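Local coordinates for protein FI20010p1 (Drosophila melanogaster, PDB 7CFB) that probably acts in piRNA-guided gene silencing, as the first extended Tudor domain of Krimper, a factor of the piRNA amplification machinery, at residues A43-A55 and D61-S73. Numbering follows the deposited sequence.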
ATOM      1  N   ALA A  43     -16.187  -4.594   0.624  1.00 31.07           N
ATOM      2  CA  ALA A  43     -15.986  -3.757   1.826  1.00 28.20           C
ATOM      3  C   ALA A  43     -16.540  -2.327   1.663  1.00 30.20           C
ATOM      4  O   ALA A  43     -16.656  -1.658   2.648  1.00 27.56           O
ATOM      5  CB  ALA A  43     -14.528  -3.764   2.178  1.00 25.34           C
ATOM      6  N   PHE A  44     -16.825  -1.870   0.452  1.00 26.79           N
ATOM      7  CA  PHE A  44     -17.333  -0.497   0.239  1.00 27.21           C
ATOM      8  C   PHE A  44     -18.649  -0.518  -0.545  1.00 26.38           C
ATOM      9  O   PHE A  44     -18.668  -0.206  -1.701  1.00 29.36           O
ATOM     10  CB  PHE A  44     -16.243   0.332  -0.426  1.00 22.96           C
ATOM     11  CG  PHE A  44     -14.972   0.411   0.366  1.00 27.30           C
ATOM     12  CD1 PHE A  44     -14.010  -0.559   0.245  1.00 28.16           C
ATOM     13  CD2 PHE A  44     -14.757   1.433   1.256  1.00 28.08           C
ATOM     14  CE1 PHE A  44     -12.836  -0.480   0.959  1.00 27.12           C
ATOM     15  CE2 PHE A  44     -13.587   1.504   1.979  1.00 28.77           C
ATOM     16  CZ  PHE A  44     -12.630   0.546   1.829  1.00 25.08           C
ATOM     17  N   PRO A  45     -19.747  -0.900   0.108  1.00 22.14           N
ATOM     18  CA  PRO A  45     -21.015  -0.949  -0.537  1.00 26.63           C
ATOM     19  C   PRO A  45     -21.510   0.439  -0.924  1.00 26.20           C
ATOM     20  O   PRO A  45     -21.508   1.311  -0.150  1.00 23.06           O
ATOM     21  CB  PRO A  45     -21.984  -1.529   0.489  1.00 29.55           C
ATOM     22  CG  PRO A  45     -21.156  -1.921   1.660  1.00 28.56           C
ATOM     23  CD  PRO A  45     -19.797  -1.306   1.476  1.00 26.24           C
ATOM     24  N   GLU A  46     -22.073   0.511  -2.115  1.00 27.42           N
ATOM     25  CA  GLU A  46     -22.684   1.739  -2.671  1.00 31.96           C
ATOM     26  C   GLU A  46     -23.888   2.153  -1.813  1.00 27.00           C
ATOM     27  O   GLU A  46     -24.552   1.293  -1.289  1.00 24.94           O
ATOM     28  CB  GLU A  46     -23.246   1.449  -4.060  1.00 27.86           C
ATOM     29  CG  GLU A  46     -22.287   1.634  -5.201  1.00 34.31           C
ATOM     30  CD  GLU A  46     -22.817   1.328  -6.585  1.00 43.87           C
ATOM     31  OE1 GLU A  46     -22.083   1.523  -7.530  1.00 34.85           O
ATOM     32  OE2 GLU A  46     -23.947   0.867  -6.689  1.00 42.41           O
ATOM     33  N   ASN A  47     -24.149   3.450  -1.761  1.00 27.43           N
ATOM     34  CA  ASN A  47     -25.280   4.095  -1.050  1.00 31.51           C
ATOM     35  C   ASN A  47     -25.202   3.856   0.446  1.00 34.36           C
ATOM     36  O   ASN A  47     -26.206   3.679   1.046  1.00 34.77           O
ATOM     37  CB  ASN A  47     -26.616   3.694  -1.664  1.00 33.02           C
ATOM     38  CG  ASN A  47     -26.666   4.065  -3.123  1.00 41.66           C
ATOM     39  OD1 ASN A  47     -26.462   5.208  -3.476  1.00 38.04           O
ATOM     40  ND2 ASN A  47     -26.886   3.090  -3.967  1.00 46.81           N
ATOM     41  N   THR A  48     -24.002   3.895   0.980  1.00 31.54           N
ATOM     42  CA  THR A  48     -23.775   3.607   2.405  1.00 30.95           C
ATOM     43  C   THR A  48     -22.648   4.502   2.928  1.00 36.44           C
ATOM     44  O   THR A  48     -21.919   5.029   2.126  1.00 32.71           O
ATOM     45  CB  THR A  48     -23.478   2.110   2.430  1.00 33.10           C
ATOM     46  OG1 THR A  48     -24.562   1.327   2.906  1.00 42.22           O
ATOM     47  CG2 THR A  48     -22.133   1.728   2.979  1.00 24.71           C
ATOM     48  N   ILE A  49     -22.564   4.686   4.235  1.00 27.32           N
ATOM     49  CA  ILE A  49     -21.418   5.423   4.814  1.00 36.58           C
ATOM     50  C   ILE A  49     -20.532   4.364   5.459  1.00 33.22           C
ATOM     51  O   ILE A  49     -21.054   3.597   6.216  1.00 37.93           O
ATOM     52  CB  ILE A  49     -21.870   6.469   5.837  1.00 31.79           C
ATOM     53  CG1 ILE A  49     -22.877   7.449   5.246  1.00 29.67           C
ATOM     54  CG2 ILE A  49     -20.682   7.190   6.420  1.00 32.44           C
ATOM     55  CD1 ILE A  49     -23.430   8.382   6.244  1.00 33.83           C
ATOM     56  N   VAL A  50     -19.245   4.357   5.150  1.00 29.04           N
ATOM     57  CA  VAL A  50     -18.326   3.338   5.712  1.00 30.32           C
ATOM     58  C   VAL A  50     -17.127   4.010   6.379  1.00 40.76           C
ATOM     59  O   VAL A  50     -16.750   5.099   5.977  1.00 32.07           O
ATOM     60  CB  VAL A  50     -17.887   2.312   4.651  1.00 38.27           C
ATOM     61  CG1 VAL A  50     -18.852   2.217   3.494  1.00 32.57           C
ATOM     62  CG2 VAL A  50     -16.501   2.587   4.136  1.00 44.16           C
ATOM     63  N   THR A  51     -16.583   3.339   7.379  1.00 32.15           N
ATOM     64  CA  THR A  51     -15.378   3.770   8.098  1.00 32.25           C
ATOM     65  C   THR A  51     -14.171   3.097   7.443  1.00 41.03           C
ATOM     66  O   THR A  51     -14.186   1.882   7.252  1.00 33.01           O
ATOM     67  CB  THR A  51     -15.482   3.405   9.578  1.00 40.34           C
ATOM     68  OG1 THR A  51     -16.731   3.887  10.050  1.00 36.50           O
ATOM     69  CG2 THR A  51     -14.368   3.997  10.406  1.00 32.21           C
ATOM     70  N   ALA A  52     -13.198   3.901   7.048  1.00 30.87           N
ATOM     71  CA  ALA A  52     -11.968   3.390   6.428  1.00 29.34           C
ATOM     72  C   ALA A  52     -10.821   4.347   6.718  1.00 32.05           C
ATOM     73  O   ALA A  52     -11.057   5.482   6.989  1.00 30.81           O
ATOM     74  CB  ALA A  52     -12.157   3.238   4.957  1.00 30.35           C
ATOM     75  N   VAL A  53      -9.623   3.809   6.713  1.00 32.05           N
ATOM     76  CA  VAL A  53      -8.380   4.600   6.863  1.00 25.58           C
ATOM     77  C   VAL A  53      -8.118   5.313   5.547  1.00 29.53           C
ATOM     78  O   VAL A  53      -8.252   4.690   4.544  1.00 25.68           O
ATOM     79  CB  VAL A  53      -7.202   3.684   7.201  1.00 24.21           C
ATOM     80  CG1 VAL A  53      -5.897   4.433   7.176  1.00 22.63           C
ATOM     81  CG2 VAL A  53      -7.407   2.983   8.518  1.00 25.91           C
ATOM     82  N   LEU A  54      -7.752   6.584   5.597  1.00 31.43           N
ATOM     83  CA  LEU A  54      -7.353   7.296   4.372  1.00 21.70           C
ATOM     84  C   LEU A  54      -5.901   6.874   4.175  1.00 28.25           C
ATOM     85  O   LEU A  54      -5.052   7.375   4.863  1.00 31.72           O
ATOM     86  CB  LEU A  54      -7.489   8.800   4.606  1.00 31.14           C
ATOM     87  CG  LEU A  54      -7.005   9.689   3.470  1.00 37.07           C
ATOM     88  CD1 LEU A  54      -7.641   9.286   2.177  1.00 30.50           C
ATOM     89  CD2 LEU A  54      -7.272  11.145   3.748  1.00 31.10           C
ATOM     90  N   ALA A  55      -5.682   5.901   3.305  1.00 29.47           N
ATOM     91  CA  ALA A  55      -4.349   5.306   3.100  1.00 30.75           C
ATOM     92  C   ALA A  55      -3.349   6.318   2.553  1.00 29.42           C
ATOM     93  O   ALA A  55      -2.302   6.422   3.088  1.00 34.71           O
ATOM     94  CB  ALA A  55      -4.485   4.129   2.192  1.00 26.85           C
ATOM     95  N   ASP A  61      -1.757  12.967  -8.622  1.00 63.65           N
ATOM     96  CA  ASP A  61      -2.592  12.091  -9.498  1.00 62.00           C
ATOM     97  C   ASP A  61      -4.088  12.294  -9.207  1.00 55.84           C
ATOM     98  O   ASP A  61      -4.909  11.519  -9.737  1.00 54.62           O
ATOM     99  CB  ASP A  61      -2.185  10.621  -9.365  1.00 69.87           C
ATOM    100  CG  ASP A  61      -2.731   9.742 -10.477  1.00 73.44           C
ATOM    101  OD1 ASP A  61      -2.700  10.185 -11.643  1.00 72.68           O
ATOM    102  OD2 ASP A  61      -3.183   8.622 -10.169  1.00 71.12           O
ATOM    103  N   ASN A  62      -4.402  13.302  -8.393  1.00 54.57           N
ATOM    104  CA  ASN A  62      -5.762  13.679  -7.922  1.00 61.16           C
ATOM    105  C   ASN A  62      -6.400  12.637  -6.985  1.00 64.77           C
ATOM    106  O   ASN A  62      -6.814  13.025  -5.930  1.00 67.14           O
ATOM    107  CB  ASN A  62      -6.667  14.187  -9.047  1.00 69.30           C
ATOM    108  CG  ASN A  62      -7.819  15.046  -8.567  1.00 78.61           C
ATOM    109  OD1 ASN A  62      -7.880  15.437  -7.405  1.00 74.18           O
ATOM    110  ND2 ASN A  62      -8.766  15.307  -9.455  1.00 73.66           N
ATOM    111  N   CYS A  63      -6.419  11.358  -7.342  1.00 51.23           N
ATOM    112  CA  CYS A  63      -7.104  10.282  -6.594  1.00 53.36           C
ATOM    113  C   CYS A  63      -6.482  10.020  -5.223  1.00 51.37           C
ATOM    114  O   CYS A  63      -5.338  10.349  -5.012  1.00 51.26           O
ATOM    115  CB  CYS A  63      -6.915   8.970  -7.318  1.00 47.38           C
ATOM    116  SG  CYS A  63      -5.325   8.278  -6.831  1.00 64.14           S
ATOM    117  N   ALA A  64      -7.290   9.432  -4.352  1.00 37.79           N
ATOM    118  CA  ALA A  64      -6.966   9.035  -2.974  1.00 34.07           C
ATOM    119  C   ALA A  64      -7.150   7.523  -2.826  1.00 33.11           C
ATOM    120  O   ALA A  64      -7.564   6.885  -3.759  1.00 33.43           O
ATOM    121  CB  ALA A  64      -7.829   9.767  -2.009  1.00 32.75           C
ATOM    122  N   TYR A  65      -6.716   6.985  -1.703  1.00 26.90           N
ATOM    123  CA  TYR A  65      -6.842   5.539  -1.422  1.00 30.55           C
ATOM    124  C   TYR A  65      -7.430   5.319  -0.029  1.00 30.05           C
ATOM    125  O   TYR A  65      -7.030   5.979   0.894  1.00 26.60           O
ATOM    126  CB  TYR A  65      -5.498   4.855  -1.612  1.00 25.90           C
ATOM    127  CG  TYR A  65      -5.040   4.743  -3.035  1.00 27.12           C
ATOM    128  CD1 TYR A  65      -4.355   5.770  -3.647  1.00 28.83           C
ATOM    129  CD2 TYR A  65      -5.275   3.600  -3.766  1.00 26.72           C
ATOM    130  CE1 TYR A  65      -3.927   5.674  -4.952  1.00 31.10           C
ATOM    131  CE2 TYR A  65      -4.852   3.482  -5.069  1.00 25.89           C
ATOM    132  CZ  TYR A  65      -4.176   4.524  -5.663  1.00 39.47           C
ATOM    133  OH  TYR A  65      -3.765   4.424  -6.938  1.00 35.07           O
ATOM    134  N   VAL A  66      -8.364   4.384   0.075  1.00 25.20           N
ATOM    135  CA  VAL A  66      -8.989   4.036   1.375  1.00 22.68           C
ATOM    136  C   VAL A  66      -8.745   2.559   1.659  1.00 25.55           C
ATOM    137  O   VAL A  66      -8.669   1.796   0.722  1.00 30.55           O
ATOM    138  CB  VAL A  66     -10.473   4.414   1.454  1.00 28.43           C
ATOM    139  CG1 VAL A  66     -10.661   5.910   1.426  1.00 27.11           C
ATOM    140  CG2 VAL A  66     -11.289   3.748   0.378  1.00 24.99           C
ATOM    141  N   ALA A  67      -8.551   2.225   2.927  1.00 25.06           N
ATOM    142  CA  ALA A  67      -8.274   0.843   3.353  1.00 32.34           C
ATOM    143  C   ALA A  67      -9.126   0.474   4.553  1.00 27.85           C
ATOM    144  O   ALA A  67      -9.157   1.224   5.505  1.00 30.44           O
ATOM    145  CB  ALA A  67      -6.818   0.683   3.650  1.00 30.69           C
ATOM    146  N   LYS A  68      -9.803  -0.651   4.458  1.00 30.31           N
ATOM    147  CA  LYS A  68     -10.632  -1.131   5.579  1.00 29.63           C
ATOM    148  C   LYS A  68      -9.766  -1.535   6.767  1.00 32.24           C
ATOM    149  O   LYS A  68     -10.132  -1.194   7.837  1.00 31.86           O
ATOM    150  CB  LYS A  68     -11.623  -2.192   5.125  1.00 28.80           C
ATOM    151  CG  LYS A  68     -13.042  -1.685   4.984  1.00 34.21           C
ATOM    152  CD  LYS A  68     -13.621  -1.323   6.291  1.00 35.77           C
ATOM    153  CE  LYS A  68     -15.125  -1.266   6.316  1.00 42.37           C
ATOM    154  NZ  LYS A  68     -15.589  -0.717   7.602  1.00 39.82           N
ATOM    155  N   TRP A  69      -8.651  -2.230   6.550  1.00 25.79           N
ATOM    156  CA  TRP A  69      -7.781  -2.693   7.664  1.00 25.60           C
ATOM    157  C   TRP A  69      -8.635  -3.449   8.679  1.00 33.17           C
ATOM    158  O   TRP A  69      -8.522  -3.195   9.853  1.00 32.57           O
ATOM    159  CB  TRP A  69      -6.974  -1.555   8.294  1.00 31.15           C
ATOM    160  CG  TRP A  69      -5.801  -1.134   7.477  1.00 31.10           C
ATOM    161  CD1 TRP A  69      -5.619   0.066   6.878  1.00 36.12           C
ATOM    162  CD2 TRP A  69      -4.654  -1.917   7.137  1.00 30.69           C
ATOM    163  NE1 TRP A  69      -4.440   0.087   6.204  1.00 34.87           N
ATOM    164  CE2 TRP A  69      -3.832  -1.117   6.335  1.00 29.96           C
ATOM    165  CE3 TRP A  69      -4.238  -3.210   7.432  1.00 27.96           C
ATOM    166  CZ2 TRP A  69      -2.615  -1.551   5.842  1.00 25.59           C
ATOM    167  CZ3 TRP A  69      -3.051  -3.654   6.912  1.00 26.56           C
ATOM    168  CH2 TRP A  69      -2.251  -2.832   6.142  1.00 25.24           C
ATOM    169  N   ASP A  70      -9.528  -4.325   8.174  1.00 36.70           N
ATOM    170  CA  ASP A  70     -10.448  -5.211   8.955  1.00 38.19           C
ATOM    171  C   ASP A  70      -9.727  -6.439   9.543  1.00 43.02           C
ATOM    172  O   ASP A  70      -8.709  -6.905   8.951  1.00 37.79           O
ATOM    173  CB  ASP A  70     -11.613  -5.721   8.110  1.00 31.93           C
ATOM    174  CG  ASP A  70     -11.360  -7.019   7.356  1.00 50.30           C
ATOM    175  OD1 ASP A  70     -10.219  -7.272   6.928  1.00 55.53           O
ATOM    176  OD2 ASP A  70     -12.329  -7.749   7.174  1.00 70.64           O
ATOM    177  N   GLU A  71     -10.350  -7.032  10.568  1.00 42.30           N
ATOM    178  CA  GLU A  71      -9.767  -8.129  11.381  1.00 43.07           C
ATOM    179  C   GLU A  71      -9.211  -9.226  10.464  1.00 35.81           C
ATOM    180  O   GLU A  71      -8.267  -9.818  10.831  1.00 38.52           O
ATOM    181  CB  GLU A  71     -10.711  -8.600  12.483  1.00 50.14           C
ATOM    182  CG  GLU A  71     -10.613  -7.773  13.753  1.00 63.27           C
ATOM    183  CD  GLU A  71      -9.271  -7.762  14.468  1.00 71.66           C
ATOM    184  OE1 GLU A  71      -8.941  -6.750  15.094  1.00 61.52           O
ATOM    185  OE2 GLU A  71      -8.566  -8.778  14.394  1.00 71.21           O
ATOM    186  N   SER A  72      -9.759  -9.440   9.268  1.00 41.31           N
ATOM    187  CA  SER A  72      -9.256 -10.397   8.253  1.00 37.01           C
ATOM    188  C   SER A  72      -7.861 -10.033   7.719  1.00 38.13           C
ATOM    189  O   SER A  72      -7.223 -10.899   7.189  1.00 36.07           O
ATOM    190  CB  SER A  72     -10.246 -10.592   7.156  1.00 31.99           C
ATOM    191  OG  SER A  72     -10.313  -9.478   6.304  1.00 42.26           O
ATOM    192  N   SER A  73      -7.434  -8.781   7.853  1.00 34.96           N
ATOM    193  CA  SER A  73      -6.104  -8.261   7.456  1.00 33.04           C
ATOM    194  C   SER A  73      -5.103  -8.398   8.613  1.00 37.18           C
ATOM    195  O   SER A  73      -3.985  -7.961   8.456  1.00 28.43           O
ATOM    196  CB  SER A  73      -6.223  -6.832   7.024  1.00 29.25           C
ATOM    197  OG  SER A  73      -6.414  -5.978   8.116  1.00 29.31           O
TER
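A bend at chi2 (-67°) folds the Lys68 chain so that CG lies 3.8 Å from Ala43 CB while the amine turns back to strand 49-55. There NZ donates to Thr51 O at 3.0 Å, in the carbonyl plane with a C=O...N angle of 148°. Phe44 places CG anti to its carbonyl carbon, which carries the ring past Lys68 in the opposite direction until CE2 meets Val66 CG2 obliquely at 3.6 Å, and the CB of Ala52 sits at the ring edge. Replacing Lys68 by alanine takes away the chain beyond CB, which would probably leave Thr51 O without this donor and open a gap beside Ala43 and the Phe44 ring. Strands 49-57 and 64-67 form an antiparallel beta hairpin that opens a five-stranded sheet completed by 157-161, 189-194 and 176-184, consistent with the OB-fold, SN-like half of an extended Tudor domain, separate from its SH3-like Tudor core. Val53 and Ala67 are a hydrogen-bonded pair: Val53 N reaches Ala67 O at 2.9 Å, and Ala67 N returns to Val53 O at 3.0 Å. Beyond them, Ala55 N bonds Tyr65 O at 2.8 Å, less straight at 130° about the hydrogen. On the face with Ala67, Val53 CG2 approaches Trp69 CD1 at 3.8 Å; the backbone of Trp69 is held by Gln155 and Lys77.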